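Local coordinates for DNA replication licensing factor MCM related protein (PDB 4ME3), which probably binds single-stranded DNA as the N-terminal, zinc-carrying part of an archaeal MCM protein thought to unwind DNA at the expense of ATP during replication, at residues T134-K139 with F192-K197; Y28-E33 with R45-S50. All coordinates share one frame; numbering follows the deposited sequence.

Interaction 1 (T134-K139 with F192-K197); sequences TEVFPK and FIDVQK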
loop_
_atom_site.group_PDB
_atom_site.type_symbol
_atom_site.label_atom_id
_atom_site.label_comp_id
_atom_site.label_asym_id
_atom_site.label_seq_id
_atom_site.Cartn_x
_atom_site.Cartn_y
_atom_site.Cartn_z
ATOM N N THR A 134 3.027 5.026 -17.443
ATOM C CA THR A 134 2.180 4.054 -18.107
ATOM C C THR A 134 0.761 4.586 -18.141
ATOM O O THR A 134 0.454 5.620 -17.546
ATOM C CB THR A 134 2.153 2.711 -17.359
ATOM O OG1 THR A 134 1.554 2.894 -16.069
ATOM C CG2 THR A 134 3.555 2.147 -17.197
ATOM N N GLU A 135 -0.107 3.878 -18.848
ATOM C CA GLU A 135 -1.528 4.107 -18.710
ATOM C C GLU A 135 -1.913 3.787 -17.271
ATOM O O GLU A 135 -1.163 3.123 -16.546
ATOM C CB GLU A 135 -2.320 3.219 -19.677
ATOM C CG GLU A 135 -2.343 1.733 -19.315
ATOM C CD GLU A 135 -1.077 0.995 -19.716
ATOM O OE1 GLU A 135 -0.148 1.635 -20.255
ATOM O OE2 GLU A 135 -1.011 -0.234 -19.492
ATOM N N VAL A 136 -3.073 4.268 -16.850
ATOM C CA VAL A 136 -3.638 3.843 -15.582
ATOM C C VAL A 136 -4.422 2.557 -15.819
ATOM O O VAL A 136 -5.349 2.534 -16.631
ATOM C CB VAL A 136 -4.564 4.913 -14.994
ATOM C CG1 VAL A 136 -5.210 4.405 -13.718
ATOM C CG2 VAL A 136 -3.793 6.197 -14.730
ATOM N N PHE A 137 -4.046 1.486 -15.127
ATOM C CA PHE A 137 -4.667 0.183 -15.348
ATOM C C PHE A 137 -5.163 -0.426 -14.044
ATOM O O PHE A 137 -4.691 -0.067 -12.965
ATOM C CB PHE A 137 -3.687 -0.766 -16.036
ATOM C CG PHE A 137 -2.452 -1.047 -15.233
ATOM C CD1 PHE A 137 -1.364 -0.194 -15.291
ATOM C CD2 PHE A 137 -2.377 -2.171 -14.425
ATOM C CE1 PHE A 137 -0.222 -0.452 -14.548
ATOM C CE2 PHE A 137 -1.243 -2.436 -13.687
ATOM C CZ PHE A 137 -0.162 -1.575 -13.748
ATOM N N PRO A 138 -6.135 -1.346 -14.136
ATOM C CA PRO A 138 -6.696 -1.936 -12.920
ATOM C C PRO A 138 -5.887 -3.123 -12.412
ATOM O O PRO A 138 -5.398 -3.935 -13.194
ATOM C CB PRO A 138 -8.083 -2.393 -13.371
ATOM C CG PRO A 138 -7.886 -2.762 -14.799
ATOM C CD PRO A 138 -6.846 -1.803 -15.344
ATOM N N LYS A 139 -5.750 -3.206 -11.095
ATOM C CA LYS A 139 -5.102 -4.337 -10.453
ATOM C C LYS A 139 -6.047 -4.924 -9.417
ATOM O O LYS A 139 -6.675 -4.199 -8.649
ATOM C CB LYS A 139 -3.797 -3.907 -9.781
ATOM C CG LYS A 139 -3.239 -4.931 -8.798
ATOM C CD LYS A 139 -2.325 -4.281 -7.773
ATOM C CE LYS A 139 -2.321 -5.057 -6.463
ATOM N NZ LYS A 139 -1.681 -4.282 -5.363
ATOM N N PHE A 192 -11.062 -3.790 -7.548
ATOM C CA PHE A 192 -9.842 -3.391 -8.239
ATOM C C PHE A 192 -9.435 -1.986 -7.831
ATOM O O PHE A 192 -10.275 -1.173 -7.429
ATOM C CB PHE A 192 -10.060 -3.401 -9.751
ATOM C CG PHE A 192 -10.384 -4.754 -10.310
ATOM C CD1 PHE A 192 -11.685 -5.221 -10.309
ATOM C CD2 PHE A 192 -9.390 -5.551 -10.844
ATOM C CE1 PHE A 192 -11.989 -6.461 -10.827
ATOM C CE2 PHE A 192 -9.689 -6.796 -11.368
ATOM C CZ PHE A 192 -10.992 -7.248 -11.356
ATOM N N ILE A 193 -8.144 -1.694 -7.955
ATOM C CA ILE A 193 -7.644 -0.344 -7.757
ATOM C C ILE A 193 -6.822 0.094 -8.966
ATOM O O ILE A 193 -6.244 -0.737 -9.671
ATOM C CB ILE A 193 -6.771 -0.232 -6.489
ATOM C CG1 ILE A 193 -5.572 -1.176 -6.583
ATOM C CG2 ILE A 193 -7.595 -0.538 -5.250
ATOM C CD1 ILE A 193 -4.579 -1.014 -5.449
ATOM N N ASP A 194 -6.790 1.400 -9.200
ATOM C CA ASP A 194 -5.972 1.990 -10.246
ATOM C C ASP A 194 -4.503 1.834 -9.899
ATOM O O ASP A 194 -4.115 1.964 -8.735
ATOM C CB ASP A 194 -6.275 3.480 -10.382
ATOM C CG ASP A 194 -7.682 3.755 -10.885
ATOM O OD1 ASP A 194 -8.141 3.041 -11.803
ATOM O OD2 ASP A 194 -8.320 4.696 -10.364
ATOM N N VAL A 195 -3.693 1.571 -10.915
ATOM C CA VAL A 195 -2.244 1.515 -10.756
ATOM C C VAL A 195 -1.596 2.227 -11.930
ATOM O O VAL A 195 -2.090 2.172 -13.057
ATOM C CB VAL A 195 -1.728 0.069 -10.702
ATOM C CG1 VAL A 195 -0.209 0.047 -10.507
ATOM C CG2 VAL A 195 -2.418 -0.709 -9.592
ATOM N N GLN A 196 -0.486 2.902 -11.665
ATOM C CA GLN A 196 0.271 3.550 -12.719
ATOM C C GLN A 196 1.742 3.475 -12.348
ATOM O O GLN A 196 2.098 3.661 -11.186
ATOM C CB GLN A 196 -0.161 5.008 -12.859
ATOM C CG GLN A 196 0.511 5.753 -13.997
ATOM C CD GLN A 196 0.048 7.187 -14.101
ATOM O OE1 GLN A 196 -0.157 7.863 -13.090
ATOM N NE2 GLN A 196 -0.119 7.667 -15.328
ATOM N N LYS A 197 2.592 3.186 -13.325
ATOM C CA LYS A 197 4.030 3.236 -13.095
ATOM C C LYS A 197 4.571 4.525 -13.683
ATOM O O LYS A 197 4.186 4.929 -14.782
ATOM C CB LYS A 197 4.742 2.031 -13.706
ATOM C CG LYS A 197 4.163 0.695 -13.286
ATOM C CD LYS A 197 5.098 -0.443 -13.644
ATOM C CE LYS A 197 4.505 -1.789 -13.271
ATOM N NZ LYS A 197 5.408 -2.910 -13.658
#
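V195 is gripped between F137 and K139, and here the packing is tight. Its CB lies over one face of the F137 ring, 4.0 Å from the centroid and displaced toward the rim, while V195 CG1 reaches F137 CZ at 3.6 Å. F137 CG sits between its own backbone N and carbonyl carbon (chi1 62°), on the side of V195. On the other branch, V195 CG2 and K139 CB are only 3.5 Å apart, closer than usual van der Waals contact. Antiparallel hydrogen bonds pair F137 with V195 and K139 with I193.

Toward the other end of the contact, T134 and K197 are also joined: K197 N donates to T134 OG1 (2.9 Å), a hydroxyl that itself donates to E135 O. Q196 NE2 meets T134 O at 3.1 Å, nearly straight (171°).

The sheet face carrying P138 and D194 is looser and exposed, P138 CB coming no nearer than 4.2 Å to F192 CB. Beside it, V136 CG1 touches D194 CB at 3.6 Å.

This ladder belongs to the MCM OB domain. Strand 191-201 bonds on its other edge to strand 215-221, where E221 forms a salt bridge with K139 NZ; Q196 OE1 accepts from G226 N.

Interaction 2 (Y28-E33 with R45-S50); sequences YGYSDE and RTLYVS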
loop_
_atom_site.group_PDB
_atom_site.type_symbol
_atom_site.label_atom_id
_atom_site.label_comp_id
_atom_site.label_asym_id
_atom_site.label_seq_id
_atom_site.Cartn_x
_atom_site.Cartn_y
_atom_site.Cartn_z
ATOM N N TYR A 28 -4.096 12.935 19.138
ATOM C CA TYR A 28 -3.728 14.008 18.220
ATOM C C TYR A 28 -4.875 14.506 17.342
ATOM O O TYR A 28 -4.659 15.273 16.403
ATOM C CB TYR A 28 -2.506 13.598 17.393
ATOM C CG TYR A 28 -1.249 13.736 18.212
ATOM C CD1 TYR A 28 -0.858 12.736 19.092
ATOM C CD2 TYR A 28 -0.488 14.894 18.157
ATOM C CE1 TYR A 28 0.268 12.872 19.865
ATOM C CE2 TYR A 28 0.644 15.037 18.931
ATOM C CZ TYR A 28 1.015 14.024 19.782
ATOM O OH TYR A 28 2.140 14.162 20.558
ATOM N N GLY A 29 -6.094 14.083 17.672
ATOM C CA GLY A 29 -7.292 14.685 17.116
ATOM C C GLY A 29 -7.674 14.210 15.730
ATOM O O GLY A 29 -8.339 14.932 14.986
ATOM N N TYR A 30 -7.266 12.996 15.376
ATOM C CA TYR A 30 -7.569 12.454 14.055
ATOM C C TYR A 30 -8.973 11.852 13.991
ATOM O O TYR A 30 -9.521 11.658 12.910
ATOM C CB TYR A 30 -6.519 11.416 13.650
ATOM C CG TYR A 30 -5.215 12.039 13.196
ATOM C CD1 TYR A 30 -5.042 12.449 11.880
ATOM C CD2 TYR A 30 -4.167 12.233 14.084
ATOM C CE1 TYR A 30 -3.861 13.031 11.462
ATOM C CE2 TYR A 30 -2.977 12.812 13.673
ATOM C CZ TYR A 30 -2.830 13.207 12.364
ATOM O OH TYR A 30 -1.649 13.789 11.961
ATOM N N SER A 31 -9.561 11.576 15.150
ATOM C CA SER A 31 -10.871 10.930 15.205
ATOM C C SER A 31 -11.932 11.690 14.416
ATOM O O SER A 31 -12.750 11.078 13.728
ATOM C CB SER A 31 -11.320 10.763 16.657
ATOM O OG SER A 31 -10.411 9.949 17.376
ATOM N N ASP A 32 -11.926 13.017 14.515
ATOM C CA ASP A 32 -12.911 13.830 13.811
ATOM C C ASP A 32 -12.770 13.692 12.299
ATOM O O ASP A 32 -13.767 13.565 11.589
ATOM C CB ASP A 32 -12.804 15.303 14.214
ATOM C CG ASP A 32 -13.600 15.625 15.467
ATOM O OD1 ASP A 32 -14.361 14.752 15.937
ATOM O OD2 ASP A 32 -13.477 16.760 15.974
ATOM N N GLU A 33 -11.536 13.719 11.807
ATOM C CA GLU A 33 -11.302 13.569 10.376
ATOM C C GLU A 33 -11.729 12.183 9.914
ATOM O O GLU A 33 -12.351 12.033 8.860
ATOM C CB GLU A 33 -9.832 13.800 10.031
ATOM C CG GLU A 33 -9.537 13.682 8.543
ATOM C CD GLU A 33 -8.157 14.187 8.176
ATOM O OE1 GLU A 33 -7.323 14.370 9.088
ATOM O OE2 GLU A 33 -7.907 14.405 6.971
ATOM N N ARG A 45 -11.361 6.841 1.108
ATOM C CA ARG A 45 -10.764 5.785 1.911
ATOM C C ARG A 45 -9.276 6.008 2.135
ATOM O O ARG A 45 -8.496 5.057 2.112
ATOM C CB ARG A 45 -10.980 4.437 1.234
ATOM C CG ARG A 45 -10.421 4.370 -0.174
ATOM C CD ARG A 45 -10.668 3.016 -0.787
ATOM N NE ARG A 45 -10.213 2.951 -2.172
ATOM C CZ ARG A 45 -10.683 2.096 -3.073
ATOM N NH1 ARG A 45 -11.630 1.226 -2.746
ATOM N NH2 ARG A 45 -10.214 2.116 -4.311
ATOM N N THR A 46 -8.899 7.265 2.352
ATOM C CA THR A 46 -7.516 7.628 2.634
ATOM C C THR A 46 -7.427 8.618 3.791
ATOM O O THR A 46 -8.207 9.568 3.874
ATOM C CB THR A 46 -6.846 8.282 1.414
ATOM O OG1 THR A 46 -6.916 7.396 0.292
ATOM C CG2 THR A 46 -5.389 8.614 1.710
ATOM N N LEU A 47 -6.459 8.393 4.674
ATOM C CA LEU A 47 -6.151 9.331 5.744
ATOM C C LEU A 47 -4.665 9.644 5.705
ATOM O O LEU A 47 -3.846 8.734 5.670
ATOM C CB LEU A 47 -6.500 8.733 7.110
ATOM C CG LEU A 47 -6.142 9.622 8.305
ATOM C CD1 LEU A 47 -7.035 10.851 8.349
ATOM C CD2 LEU A 47 -6.225 8.843 9.616
ATOM N N TYR A 48 -4.329 10.929 5.701
ATOM C CA TYR A 48 -2.943 11.360 5.843
ATOM C C TYR A 48 -2.636 11.683 7.298
ATOM O O TYR A 48 -3.366 12.437 7.940
ATOM C CB TYR A 48 -2.679 12.591 4.982
ATOM C CG TYR A 48 -2.601 12.274 3.510
ATOM C CD1 TYR A 48 -1.393 11.929 2.923
ATOM C CD2 TYR A 48 -3.732 12.309 2.709
ATOM C CE1 TYR A 48 -1.312 11.628 1.578
ATOM C CE2 TYR A 48 -3.659 12.008 1.359
ATOM C CZ TYR A 48 -2.446 11.671 0.803
ATOM O OH TYR A 48 -2.364 11.371 -0.540
ATOM N N VAL A 49 -1.552 11.111 7.808
ATOM C CA VAL A 49 -1.104 11.377 9.171
ATOM C C VAL A 49 0.240 12.089 9.134
ATOM O O VAL A 49 1.136 11.706 8.385
ATOM C CB VAL A 49 -0.975 10.077 9.986
ATOM C CG1 VAL A 49 -0.246 10.332 11.291
ATOM C CG2 VAL A 49 -2.353 9.477 10.245
ATOM N N SER A 50 0.377 13.129 9.947
ATOM C CA SER A 50 1.593 13.932 9.948
ATOM C C SER A 50 2.708 13.236 10.714
ATOM O O SER A 50 2.525 12.826 11.858
ATOM C CB SER A 50 1.322 15.301 10.571
ATOM O OG SER A 50 2.511 16.065 10.631
HETATM O O HOH W 1 -6.266 13.008 5.364
HETATM O O HOH W 2 -4.944 14.636 8.243
#
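Where helix 14-27 ends in a Schellman motif, with G29 as its C-prime residue at positive phi, Y30 turns its ring onto strand 46-50. Its hydroxyl marks the far end of the contact: S50 N donates to Y30 OH at 2.9 Å and 173°, an almost straight bond that ties the turn to S50, which sits at the N-cap position of helix 51-57 and whose OG is hydrogen-bonded mainly to D102. Y30 OH also has a weak hydrogen bond with D53. V49 flanks the same ring, with CG2 4.0 Å above one face toward the rim and CG1 4.0 Å from Y30 CZ. A phenylalanine in place of Y30 lacks the hydroxyl and would probably leave S50 N without its mate in a buried setting.

Three residues on, in helix 31-38, E33 extends with CG anti to its backbone N (chi1 -179°), and its CD lies 3.5 Å from L47 CD1. The carboxylate reaches the strand through two waters: one bridges E33 OE2 to Y48 N, 2.9 Å from that nitrogen, and the other donates to E33 OE1 and to Y48 O, the latter at 2.7 Å. L47 and V49 spend their backbone bonds on strand 97-101, so the waters serve the strand's other edge.

F25 of helix 14-27 packs on Y30, L47 and V49 alike. Helices packed around a short parallel strand pair in this way belong to the largely helical N-terminal subdomain of MCM proteins.

From the N terminus, helix 14-27 leads into interaction 2, which closes a short loop: 11 residues, including the rest of helix 31-38, separate its segments. The chain then runs through helices 51-57, 59-67 and 69-84 and strand 97-101 before entering the OB domain. Interaction 1 closes a longer loop of 52 residues, which holds the zinc-binding cysteines C147, C150, C169 and C172. The two contacts follow in series, neither enclosing nor crossing the other, with centres about 26 Å apart. They nevertheless meet: I193 CG2 packs 3.8 Å from R45 NH2. R45 also forms a salt bridge with D222, whose backbone bonds to D194, linking the helical part to the OB sheet.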